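Local structure of surface glycan binding protein B (Bacteroides ovatus, 6E57) at residues T231-W236 and C271-D276. The protein binds mixed-linkage beta-glucan, probably at the cell surface of this gut bacterium, where it would help capture the polysaccharide for uptake. Sequence-based numbering, arbitrary orientation.
Sequences TANVDW and CPDLSD
The indole of W236 meets C271 obliquely: CE3 of W236 touches CB of C271 at 3.9 Å, and SG of C271 lies 5.2 Å from the centroid of the six-membered ring, a slanting sulfur-aromatic contact. NE1 of W236 is hydrogen-bonded to O of G226. With SG anti to the backbone N (chi1 169°), the thiol is turned toward the start of the turn, beside O of T231 and 3.8 Å from CA of A232. At the far end two flat groups meet, the amide of N233 and the carboxylate of D273, their planes 43° apart. ND2 of N233 gives a nearly straight hydrogen bond, 2.7 Å, to OD1 of D273; the acceptor lies in the amide plane, yet the donor comes from above the carboxylate plane. Between these two contacts the backbones join. N of N233 donates to O of C271 at 2.8 Å, and N of C271 to O of V234 at 3.1 Å, so both polar backbone groups of C271 are engaged by the type II turn T231-V234. CB of A232 rests on the carbonyl of L274, 3.8 Å from its O. The T231-V234 turn links strands 229-231 and 235-240, and the C271-D276 loop leaves strand 266-270, an antiparallel partner of 235-240. I251 of strand 246-251 touches W236, P272 and L274, while V305 packs on W236 and V307 on A232, both from strand 299-315.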
loop_
_atom_site.group_PDB
_atom_site.type_symbol
_atom_site.label_atom_id
_atom_site.label_comp_id
_atom_site.label_asym_id
_atom_site.label_seq_id
_atom_site.Cartn_x
_atom_site.Cartn_y
_atom_site.Cartn_z
ATOM N N THR A 231 7.759 4.779 18.922
ATOM C CA THR A 231 7.685 5.277 20.294
ATOM C C THR A 231 9.006 4.950 21.006
ATOM O O THR A 231 9.460 3.805 20.990
ATOM C CB THR A 231 6.466 4.704 21.030
ATOM O OG1 THR A 231 5.284 5.133 20.354
ATOM C CG2 THR A 231 6.392 5.135 22.478
ATOM N N ALA A 232 9.607 5.971 21.627
ATOM C CA ALA A 232 10.902 5.854 22.290
ATOM C C ALA A 232 10.817 4.843 23.439
ATOM O O ALA A 232 9.848 4.845 24.205
ATOM C CB ALA A 232 11.343 7.208 22.789
ATOM N N ASN A 233 11.833 3.973 23.521
ATOM C CA ASN A 233 12.083 3.086 24.662
ATOM C C ASN A 233 11.027 1.975 24.764
ATOM O O ASN A 233 10.846 1.417 25.843
ATOM C CB ASN A 233 12.138 3.856 25.986
ATOM C CG ASN A 233 13.224 4.907 26.015
ATOM O OD1 ASN A 233 14.396 4.597 25.814
ATOM N ND2 ASN A 233 12.850 6.148 26.277
ATOM N N VAL A 234 10.347 1.642 23.659
ATOM C CA VAL A 234 9.388 0.524 23.649
ATOM C C VAL A 234 9.541 -0.253 22.337
ATOM O O VAL A 234 10.243 0.180 21.419
ATOM C CB VAL A 234 7.928 0.979 23.867
ATOM C CG1 VAL A 234 7.798 1.963 25.019
ATOM C CG2 VAL A 234 7.295 1.547 22.605
ATOM N N ASP A 235 8.859 -1.403 22.281
ATOM C CA ASP A 235 8.904 -2.327 21.153
ATOM C C ASP A 235 8.425 -1.616 19.880
ATOM O O ASP A 235 7.516 -0.787 19.910
ATOM C CB ASP A 235 8.089 -3.597 21.434
ATOM C CG ASP A 235 8.845 -4.658 22.220
ATOM O OD1 ASP A 235 9.968 -5.011 21.806
ATOM O OD2 ASP A 235 8.303 -5.126 23.241
ATOM N N TRP A 236 9.067 -1.979 18.766
ATOM C CA TRP A 236 8.879 -1.382 17.459
ATOM C C TRP A 236 8.955 -2.502 16.419
ATOM O O TRP A 236 9.989 -3.156 16.304
ATOM C CB TRP A 236 9.945 -0.299 17.235
ATOM C CG TRP A 236 9.837 0.465 15.950
ATOM C CD1 TRP A 236 8.746 0.580 15.138
ATOM C CD2 TRP A 236 10.867 1.273 15.347
ATOM N NE1 TRP A 236 9.033 1.384 14.067
ATOM C CE2 TRP A 236 10.325 1.824 14.168
ATOM C CE3 TRP A 236 12.191 1.579 15.685
ATOM C CZ2 TRP A 236 11.062 2.658 13.329
ATOM C CZ3 TRP A 236 12.918 2.403 14.856
ATOM C CH2 TRP A 236 12.360 2.933 13.694
ATOM N N CYS A 271 13.055 0.707 20.136
ATOM C CA CYS A 271 13.387 2.040 19.658
ATOM C C CYS A 271 14.200 2.759 20.730
ATOM O O CYS A 271 13.752 2.864 21.873
ATOM C CB CYS A 271 12.137 2.846 19.326
ATOM S SG CYS A 271 12.474 4.600 19.025
ATOM N N PRO A 272 15.419 3.253 20.410
ATOM C CA PRO A 272 16.286 3.873 21.414
ATOM C C PRO A 272 15.726 5.171 22.024
ATOM O O PRO A 272 14.687 5.675 21.590
ATOM C CB PRO A 272 17.594 4.140 20.654
ATOM C CG PRO A 272 17.186 4.187 19.198
ATOM C CD PRO A 272 16.035 3.214 19.077
ATOM N N ASP A 273 16.436 5.683 23.038
ATOM C CA ASP A 273 15.982 6.787 23.887
ATOM C C ASP A 273 16.253 8.118 23.177
ATOM O O ASP A 273 17.287 8.743 23.399
ATOM C CB ASP A 273 16.669 6.732 25.256
ATOM C CG ASP A 273 16.122 7.718 26.274
ATOM O OD1 ASP A 273 14.903 7.966 26.255
ATOM O OD2 ASP A 273 16.925 8.231 27.081
ATOM N N LEU A 274 15.306 8.536 22.330
ATOM C CA LEU A 274 15.430 9.745 21.522
ATOM C C LEU A 274 14.372 10.769 21.951
ATOM O O LEU A 274 13.248 10.410 22.328
ATOM C CB LEU A 274 15.277 9.369 20.045
ATOM C CG LEU A 274 16.450 8.592 19.446
ATOM C CD1 LEU A 274 16.077 7.978 18.105
ATOM C CD2 LEU A 274 17.676 9.479 19.298
ATOM N N SER A 275 14.758 12.049 21.891
ATOM C CA SER A 275 13.848 13.175 22.067
ATOM C C SER A 275 12.811 13.168 20.940
ATOM O O SER A 275 13.041 12.587 19.884
ATOM C CB SER A 275 14.602 14.483 22.098
ATOM O OG SER A 275 15.635 14.459 23.072
ATOM N N ASP A 276 11.676 13.833 21.174
ATOM C CA ASP A 276 10.605 13.921 20.185
ATOM C C ASP A 276 11.100 14.744 18.986
ATOM O O ASP A 276 11.671 15.823 19.160
ATOM C CB ASP A 276 9.329 14.488 20.813
ATOM C CG ASP A 276 8.757 13.616 21.921
ATOM O OD1 ASP A 276 9.520 12.794 22.478
ATOM O OD2 ASP A 276 7.551 13.754 22.212
#